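Local coordinates for protein signal recognition particle receptor FtsY (Sulfolobus acidocaldarius, PDB 5L3S) that is an SRP54-type P-loop GTPase-family protein with a helical bundle domain that serves as the receptor of the signal recognition particle, at residues 194-206 with 228-240. Residues are numbered along the deposited sequence; the frame is centred on the assembly and turned at random.
Sequences RMHIDSDLVEELK and DALEQARHFENNV
The imidazole of His196 lies against one side of helix 228-239, packed by carbon more than by polar bonds. Gln232 CA sits over one face, 4.0 Å from the ring centroid, while His196 CD2 on the edge turns to the face of His235, 3.5 Å from His235 CG, in an offset edge-to-face pair with planes at 63°. His196 CB rests over the broad, flat face of Phe236, 3.8 Å from its centroid in a CH-pi contact. With chi1 at 47°, CG of His196 stands between backbone N and carbonyl carbon, which lays the ring along the helix. Histidine suits this place because its carbons pack here while NE2 hydrogen-bonds a polar side chain of the chain of another protein. Farther along, branched, apolar Leu205 and Val240 touch, CD2 to CG1 at 4.0 Å, and suit the packing on Phe107.

In the second shell, His235 NE2 gives Glu231 OE2 a bent bond (2.7 Å, 132°); the oxygen lies in the ring plane, probably restraining its rotation. Asp228 OD2 accepts from Gln232 NE2 nearly straight (174°), OD1 from that other chain. Acidic Asp198 N-caps helix 199-212, OD1 accepting from Leu201 N. His196, Gln232 and Phe236 all pack on Val109, beside Asn110 of the GNP pocket, tying both segments to the nucleotide site of an SRP-type P-loop GTPase domain.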
ATOM      1  N   ARG B 194       2.655 -12.292  -2.347  1.00 20.39           N
ATOM      2  CA  ARG B 194       2.915 -12.687  -3.724  1.00 22.46           C
ATOM      3  C   ARG B 194       2.238 -11.683  -4.637  1.00 28.78           C
ATOM      4  O   ARG B 194       1.153 -11.195  -4.320  1.00 23.99           O
ATOM      5  CB  ARG B 194       2.411 -14.117  -3.995  1.00 24.64           C
ATOM      6  CG  ARG B 194       0.873 -14.285  -4.095  1.00 21.43           C
ATOM      7  CD  ARG B 194       0.458 -15.756  -3.877  1.00 23.72           C
ATOM      8  NE  ARG B 194       0.786 -16.122  -2.512  1.00 22.92           N
ATOM      9  CZ  ARG B 194       1.512 -17.175  -2.153  1.00 25.75           C
ATOM     10  NH1 ARG B 194       1.970 -18.034  -3.060  1.00 23.23           N
ATOM     11  NH2 ARG B 194       1.774 -17.363  -0.872  1.00 23.85           N
ATOM     12  N   MET B 195       2.879 -11.356  -5.754  1.00 26.13           N
ATOM     13  CA  MET B 195       2.226 -10.525  -6.759  1.00 29.83           C
ATOM     14  C   MET B 195       1.164 -11.316  -7.502  1.00 29.11           C
ATOM     15  O   MET B 195       1.342 -12.493  -7.810  1.00 28.72           O
ATOM     16  CB  MET B 195       3.242  -9.964  -7.765  1.00 32.12           C
ATOM     17  CG  MET B 195       4.176  -8.907  -7.198  1.00 32.96           C
ATOM     18  SD  MET B 195       3.279  -7.451  -6.598  1.00 38.76           S
ATOM     19  CE  MET B 195       2.058  -7.282  -7.871  1.00 96.68           C
ATOM     20  N   HIS B 196       0.061 -10.650  -7.807  1.00 28.59           N
ATOM     21  CA  HIS B 196      -1.033 -11.257  -8.544  1.00 24.51           C
ATOM     22  C   HIS B 196      -0.623 -11.685  -9.957  1.00 29.90           C
ATOM     23  O   HIS B 196      -1.284 -12.518 -10.561  1.00 31.54           O
ATOM     24  CB  HIS B 196      -2.236 -10.301  -8.574  1.00 29.45           C
ATOM     25  CG  HIS B 196      -1.877  -8.890  -8.941  1.00 33.04           C
ATOM     26  ND1 HIS B 196      -1.043  -8.107  -8.169  1.00 31.20           N
ATOM     27  CD2 HIS B 196      -2.248  -8.121  -9.996  1.00 30.54           C
ATOM     28  CE1 HIS B 196      -0.921  -6.915  -8.733  1.00 35.61           C
ATOM     29  NE2 HIS B 196      -1.633  -6.900  -9.844  1.00 33.54           N
ATOM     30  N   ILE B 197       0.479 -11.132 -10.473  1.00 24.18           N
ATOM     31  CA  ILE B 197       0.965 -11.485 -11.807  1.00 28.33           C
ATOM     32  C   ILE B 197       2.150 -12.460 -11.778  1.00 35.41           C
ATOM     33  O   ILE B 197       2.743 -12.763 -12.808  1.00 33.87           O
ATOM     34  CB  ILE B 197       1.381 -10.234 -12.626  1.00 30.09           C
ATOM     35  CG1 ILE B 197       2.397  -9.394 -11.851  1.00 33.24           C
ATOM     36  CG2 ILE B 197       0.144  -9.407 -13.013  1.00 33.55           C
ATOM     37  CD1 ILE B 197       2.987  -8.248 -12.647  1.00 39.02           C
ATOM     38  N   ASP B 198       2.493 -12.945 -10.592  1.00 33.54           N
ATOM     39  CA  ASP B 198       3.570 -13.922 -10.457  1.00 32.53           C
ATOM     40  C   ASP B 198       2.974 -15.316 -10.633  1.00 31.97           C
ATOM     41  O   ASP B 198       2.390 -15.866  -9.704  1.00 30.42           O
ATOM     42  CB  ASP B 198       4.215 -13.772  -9.076  1.00 29.08           C
ATOM     43  CG  ASP B 198       5.450 -14.639  -8.899  1.00 32.52           C
ATOM     44  OD1 ASP B 198       5.549 -15.715  -9.521  1.00 30.87           O
ATOM     45  OD2 ASP B 198       6.325 -14.233  -8.118  1.00 31.01           O
ATOM     46  N   SER B 199       3.112 -15.883 -11.827  1.00 34.17           N
ATOM     47  CA  SER B 199       2.486 -17.168 -12.140  1.00 36.40           C
ATOM     48  C   SER B 199       2.922 -18.315 -11.229  1.00 34.04           C
ATOM     49  O   SER B 199       2.097 -19.126 -10.817  1.00 26.69           O
ATOM     50  CB  SER B 199       2.726 -17.551 -13.601  1.00 44.63           C
ATOM     51  OG  SER B 199       1.858 -16.825 -14.452  1.00 56.96           O
ATOM     52  N   ASP B 200       4.213 -18.380 -10.921  1.00 34.87           N
ATOM     53  CA  ASP B 200       4.745 -19.453 -10.088  1.00 33.77           C
ATOM     54  C   ASP B 200       4.175 -19.382  -8.678  1.00 30.95           C
ATOM     55  O   ASP B 200       3.765 -20.397  -8.125  1.00 33.12           O
ATOM     56  CB  ASP B 200       6.274 -19.391 -10.021  1.00 36.28           C
ATOM     57  CG  ASP B 200       6.941 -19.800 -11.324  1.00 44.60           C
ATOM     58  OD1 ASP B 200       6.295 -20.492 -12.143  1.00 41.52           O
ATOM     59  OD2 ASP B 200       8.125 -19.438 -11.519  1.00 46.26           O
ATOM     60  N   LEU B 201       4.145 -18.184  -8.095  1.00 28.18           N
ATOM     61  CA  LEU B 201       3.623 -18.037  -6.737  1.00 27.31           C
ATOM     62  C   LEU B 201       2.097 -18.151  -6.671  1.00 28.60           C
ATOM     63  O   LEU B 201       1.552 -18.635  -5.671  1.00 27.36           O
ATOM     64  CB  LEU B 201       4.109 -16.739  -6.079  1.00 30.42           C
ATOM     65  CG  LEU B 201       5.596 -16.668  -5.693  1.00 37.29           C
ATOM     66  CD1 LEU B 201       5.844 -15.474  -4.786  1.00 31.89           C
ATOM     67  CD2 LEU B 201       6.121 -17.978  -5.033  1.00 24.89           C
ATOM     68  N   VAL B 202       1.411 -17.715  -7.726  1.00 30.84           N
ATOM     69  CA  VAL B 202      -0.032 -17.934  -7.826  1.00 34.15           C
ATOM     70  C   VAL B 202      -0.318 -19.435  -7.853  1.00 34.04           C
ATOM     71  O   VAL B 202      -1.247 -19.919  -7.198  1.00 28.88           O
ATOM     72  CB  VAL B 202      -0.651 -17.247  -9.073  1.00 36.39           C
ATOM     73  CG1 VAL B 202      -2.017 -17.833  -9.386  1.00 31.97           C
ATOM     74  CG2 VAL B 202      -0.749 -15.749  -8.857  1.00 33.97           C
ATOM     75  N   GLU B 203       0.497 -20.178  -8.597  1.00 32.20           N
ATOM     76  CA  GLU B 203       0.384 -21.635  -8.590  1.00 27.94           C
ATOM     77  C   GLU B 203       0.659 -22.221  -7.194  1.00 29.46           C
ATOM     78  O   GLU B 203      -0.050 -23.128  -6.752  1.00 28.53           O
ATOM     79  CB  GLU B 203       1.293 -22.264  -9.651  1.00 37.25           C
ATOM     80  CG  GLU B 203       1.301 -23.789  -9.651  1.00 47.37           C
ATOM     81  CD  GLU B 203      -0.088 -24.393  -9.815  1.00 55.53           C
ATOM     82  OE1 GLU B 203      -0.932 -23.792 -10.518  1.00 54.77           O
ATOM     83  OE2 GLU B 203      -0.334 -25.473  -9.239  1.00 53.90           O
ATOM     84  N   GLU B 204       1.668 -21.701  -6.493  1.00 28.66           N
ATOM     85  CA  GLU B 204       1.929 -22.160  -5.119  1.00 26.46           C
ATOM     86  C   GLU B 204       0.707 -21.976  -4.215  1.00 31.13           C
ATOM     87  O   GLU B 204       0.392 -22.828  -3.383  1.00 27.03           O
ATOM     88  CB  GLU B 204       3.157 -21.473  -4.507  1.00 21.89           C
ATOM     89  CG  GLU B 204       4.468 -22.003  -5.066  1.00 38.09           C
ATOM     90  CD  GLU B 204       5.696 -21.529  -4.297  1.00 51.35           C
ATOM     91  OE1 GLU B 204       5.584 -21.223  -3.087  1.00 51.44           O
ATOM     92  OE2 GLU B 204       6.782 -21.470  -4.912  1.00 57.63           O
ATOM     93  N   LEU B 205       0.014 -20.858  -4.388  1.00 29.73           N
ATOM     94  CA  LEU B 205      -1.176 -20.585  -3.596  1.00 25.90           C
ATOM     95  C   LEU B 205      -2.308 -21.539  -3.944  1.00 26.91           C
ATOM     96  O   LEU B 205      -2.950 -22.078  -3.057  1.00 31.44           O
ATOM     97  CB  LEU B 205      -1.625 -19.136  -3.796  1.00 29.44           C
ATOM     98  CG  LEU B 205      -2.902 -18.697  -3.088  1.00 25.74           C
ATOM     99  CD1 LEU B 205      -2.764 -18.861  -1.586  1.00 25.95           C
ATOM    100  CD2 LEU B 205      -3.160 -17.237  -3.438  1.00 26.79           C
ATOM    101  N   LYS B 206      -2.542 -21.741  -5.240  1.00 30.16           N
ATOM    102  CA  LYS B 206      -3.581 -22.646  -5.720  1.00 36.28           C
ATOM    103  C   LYS B 206      -3.344 -24.065  -5.229  1.00 36.04           C
ATOM    104  O   LYS B 206      -4.276 -24.830  -5.002  1.00 31.66           O
ATOM    105  CB  LYS B 206      -3.658 -22.615  -7.250  1.00 34.82           C
ATOM    106  CG  LYS B 206      -4.125 -21.275  -7.809  1.00 40.50           C
ATOM    107  CD  LYS B 206      -4.031 -21.240  -9.322  1.00 44.27           C
ATOM    108  CE  LYS B 206      -5.022 -22.185  -9.959  1.00 56.68           C
ATOM    109  NZ  LYS B 206      -4.750 -22.348 -11.413  1.00 65.13           N
ATOM    110  N   ASP B 228      -4.084   0.529  -8.103  1.00 24.13           N
ATOM    111  CA  ASP B 228      -3.573  -0.841  -8.202  1.00 25.14           C
ATOM    112  C   ASP B 228      -4.311  -1.820  -7.301  1.00 25.60           C
ATOM    113  O   ASP B 228      -4.290  -3.025  -7.547  1.00 27.04           O
ATOM    114  CB  ASP B 228      -2.070  -0.941  -7.925  1.00 22.06           C
ATOM    115  CG  ASP B 228      -1.466  -2.215  -8.501  1.00 25.84           C
ATOM    116  OD1 ASP B 228      -1.537  -2.386  -9.739  1.00 25.61           O
ATOM    117  OD2 ASP B 228      -0.922  -3.041  -7.733  1.00 26.14           O
ATOM    118  N   ALA B 229      -4.939  -1.316  -6.246  1.00 26.49           N
ATOM    119  CA  ALA B 229      -5.688  -2.197  -5.347  1.00 27.30           C
ATOM    120  C   ALA B 229      -6.846  -2.904  -6.082  1.00 30.84           C
ATOM    121  O   ALA B 229      -7.104  -4.100  -5.879  1.00 25.29           O
ATOM    122  CB  ALA B 229      -6.189  -1.418  -4.132  1.00 27.43           C
ATOM    123  N   LEU B 230      -7.534  -2.161  -6.944  1.00 25.48           N
ATOM    124  CA  LEU B 230      -8.584  -2.745  -7.762  1.00 29.46           C
ATOM    125  C   LEU B 230      -7.992  -3.751  -8.749  1.00 29.58           C
ATOM    126  O   LEU B 230      -8.577  -4.802  -9.006  1.00 29.02           O
ATOM    127  CB  LEU B 230      -9.398  -1.667  -8.496  1.00 25.93           C
ATOM    128  CG  LEU B 230     -10.552  -2.181  -9.369  1.00 27.94           C
ATOM    129  CD1 LEU B 230     -11.565  -2.985  -8.531  1.00 25.40           C
ATOM    130  CD2 LEU B 230     -11.261  -1.059 -10.161  1.00 31.00           C
ATOM    131  N   GLU B 231      -6.832  -3.426  -9.303  1.00 24.42           N
ATOM    132  CA  GLU B 231      -6.157  -4.355 -10.208  1.00 29.47           C
ATOM    133  C   GLU B 231      -5.749  -5.651  -9.494  1.00 24.49           C
ATOM    134  O   GLU B 231      -5.915  -6.739 -10.040  1.00 24.41           O
ATOM    135  CB  GLU B 231      -4.942  -3.699 -10.872  1.00 34.05           C
ATOM    136  CG  GLU B 231      -4.275  -4.574 -11.922  1.00 36.77           C
ATOM    137  CD  GLU B 231      -5.034  -4.589 -13.238  1.00 46.03           C
ATOM    138  OE1 GLU B 231      -6.062  -3.872 -13.353  1.00 44.93           O
ATOM    139  OE2 GLU B 231      -4.596  -5.312 -14.162  1.00 47.18           O
ATOM    140  N   GLN B 232      -5.219  -5.530  -8.282  1.00 20.47           N
ATOM    141  CA  GLN B 232      -4.943  -6.706  -7.441  1.00 21.49           C
ATOM    142  C   GLN B 232      -6.205  -7.552  -7.217  1.00 26.52           C
ATOM    143  O   GLN B 232      -6.201  -8.773  -7.374  1.00 29.75           O
ATOM    144  CB  GLN B 232      -4.382  -6.276  -6.073  1.00 23.48           C
ATOM    145  CG  GLN B 232      -3.003  -5.624  -6.109  1.00 23.34           C
ATOM    146  CD  GLN B 232      -2.654  -4.963  -4.790  1.00 22.33           C
ATOM    147  OE1 GLN B 232      -3.112  -5.389  -3.722  1.00 22.73           O
ATOM    148  NE2 GLN B 232      -1.854  -3.909  -4.854  1.00 20.73           N
ATOM    149  N   ALA B 233      -7.281  -6.892  -6.836  1.00 26.33           N
ATOM    150  CA  ALA B 233      -8.550  -7.575  -6.600  1.00 31.08           C
ATOM    151  C   ALA B 233      -9.084  -8.295  -7.839  1.00 32.64           C
ATOM    152  O   ALA B 233      -9.593  -9.409  -7.722  1.00 29.44           O
ATOM    153  CB  ALA B 233      -9.575  -6.597  -6.070  1.00 27.83           C
ATOM    154  N   ARG B 234      -8.985  -7.659  -9.012  1.00 29.14           N
ATOM    155  CA  ARG B 234      -9.477  -8.258 -10.263  1.00 31.74           C
ATOM    156  C   ARG B 234      -8.690  -9.505 -10.654  1.00 30.94           C
ATOM    157  O   ARG B 234      -9.264 -10.544 -10.990  1.00 31.84           O
ATOM    158  CB  ARG B 234      -9.372  -7.275 -11.430  1.00 29.41           C
ATOM    159  CG  ARG B 234     -10.401  -6.177 -11.469  1.00 36.73           C
ATOM    160  CD  ARG B 234     -10.216  -5.388 -12.757  1.00 45.05           C
ATOM    161  NE  ARG B 234     -11.074  -4.211 -12.828  1.00 55.87           N
ATOM    162  CZ  ARG B 234     -12.355  -4.232 -13.179  1.00 56.68           C
ATOM    163  NH1 ARG B 234     -12.954  -5.377 -13.488  1.00 56.78           N
ATOM    164  NH2 ARG B 234     -13.037  -3.093 -13.224  1.00 61.29           N
ATOM    165  N   HIS B 235      -7.370  -9.366 -10.648  1.00 28.54           N
ATOM    166  CA  HIS B 235      -6.468 -10.445 -11.014  1.00 33.27           C
ATOM    167  C   HIS B 235      -6.615 -11.636 -10.086  1.00 32.10           C
ATOM    168  O   HIS B 235      -6.707 -12.764 -10.547  1.00 32.40           O
ATOM    169  CB  HIS B 235      -5.018  -9.965 -11.001  1.00 36.80           C
ATOM    170  CG  HIS B 235      -4.595  -9.293 -12.266  1.00 46.95           C
ATOM    171  ND1 HIS B 235      -4.015  -9.977 -13.311  1.00 53.04           N
ATOM    172  CD2 HIS B 235      -4.658  -7.996 -12.650  1.00 52.67           C
ATOM    173  CE1 HIS B 235      -3.746  -9.131 -14.291  1.00 56.87           C
ATOM    174  NE2 HIS B 235      -4.123  -7.921 -13.913  1.00 53.12           N
ATOM    175  N   PHE B 236      -6.621 -11.382  -8.782  1.00 28.55           N
ATOM    176  CA  PHE B 236      -6.748 -12.461  -7.798  1.00 30.77           C
ATOM    177  C   PHE B 236      -8.104 -13.154  -7.912  1.00 32.19           C
ATOM    178  O   PHE B 236      -8.208 -14.371  -7.745  1.00 31.60           O
ATOM    179  CB  PHE B 236      -6.536 -11.933  -6.370  1.00 26.50           C
ATOM    180  CG  PHE B 236      -5.093 -11.889  -5.937  1.00 25.94           C
ATOM    181  CD1 PHE B 236      -4.276 -13.002  -6.065  1.00 34.78           C
ATOM    182  CD2 PHE B 236      -4.564 -10.745  -5.370  1.00 20.25           C
ATOM    183  CE1 PHE B 236      -2.943 -12.957  -5.648  1.00 35.51           C
ATOM    184  CE2 PHE B 236      -3.227 -10.690  -4.951  1.00 25.21           C
ATOM    185  CZ  PHE B 236      -2.421 -11.793  -5.093  1.00 25.87           C
ATOM    186  N   GLU B 237      -9.149 -12.391  -8.208  1.00 31.63           N
ATOM    187  CA  GLU B 237     -10.458 -13.005  -8.377  1.00 28.84           C
ATOM    188  C   GLU B 237     -10.455 -13.936  -9.589  1.00 34.94           C
ATOM    189  O   GLU B 237     -11.009 -15.032  -9.535  1.00 37.56           O
ATOM    190  CB  GLU B 237     -11.569 -11.948  -8.488  1.00 30.83           C
ATOM    191  CG  GLU B 237     -12.917 -12.492  -8.961  1.00 41.12           C
ATOM    192  CD  GLU B 237     -13.457 -13.606  -8.076  1.00 47.32           C
ATOM    193  OE1 GLU B 237     -13.070 -13.683  -6.888  1.00 42.76           O
ATOM    194  OE2 GLU B 237     -14.272 -14.412  -8.572  1.00 51.39           O
ATOM    195  N   ASN B 238      -9.810 -13.507 -10.669  1.00 37.11           N
ATOM    196  CA  ASN B 238      -9.743 -14.315 -11.885  1.00 43.89           C
ATOM    197  C   ASN B 238      -8.813 -15.530 -11.780  1.00 43.46           C
ATOM    198  O   ASN B 238      -9.124 -16.586 -12.314  1.00 47.36           O
ATOM    199  CB  ASN B 238      -9.334 -13.457 -13.087  1.00 48.41           C
ATOM    200  CG  ASN B 238     -10.371 -12.400 -13.436  1.00 61.28           C
ATOM    201  OD1 ASN B 238     -11.568 -12.579 -13.203  1.00 65.35           O
ATOM    202  ND2 ASN B 238      -9.913 -11.292 -14.007  1.00 63.64           N
ATOM    203  N   ASN B 239      -7.675 -15.382 -11.103  1.00 35.41           N
ATOM    204  CA  ASN B 239      -6.693 -16.465 -11.032  1.00 41.89           C
ATOM    205  C   ASN B 239      -6.891 -17.412  -9.850  1.00 44.46           C
ATOM    206  O   ASN B 239      -6.452 -18.562  -9.885  1.00 45.40           O
ATOM    207  CB  ASN B 239      -5.267 -15.909 -10.966  1.00 39.59           C
ATOM    208  CG  ASN B 239      -4.904 -15.073 -12.175  1.00 53.53           C
ATOM    209  OD1 ASN B 239      -5.583 -15.113 -13.202  1.00 55.41           O
ATOM    210  ND2 ASN B 239      -3.815 -14.312 -12.059  1.00 55.78           N
ATOM    211  N   VAL B 240      -7.518 -16.914  -8.793  1.00 40.55           N
ATOM    212  CA  VAL B 240      -7.593 -17.645  -7.533  1.00 37.14           C
ATOM    213  C   VAL B 240      -9.041 -17.744  -7.035  1.00 37.79           C
ATOM    214  O   VAL B 240      -9.546 -18.845  -6.771  1.00 34.87           O
ATOM    215  CB  VAL B 240      -6.724 -16.950  -6.463  1.00 32.53           C
ATOM    216  CG1 VAL B 240      -6.750 -17.728  -5.147  1.00 29.40           C
ATOM    217  CG2 VAL B 240      -5.289 -16.767  -6.958  1.00 39.96           C
TER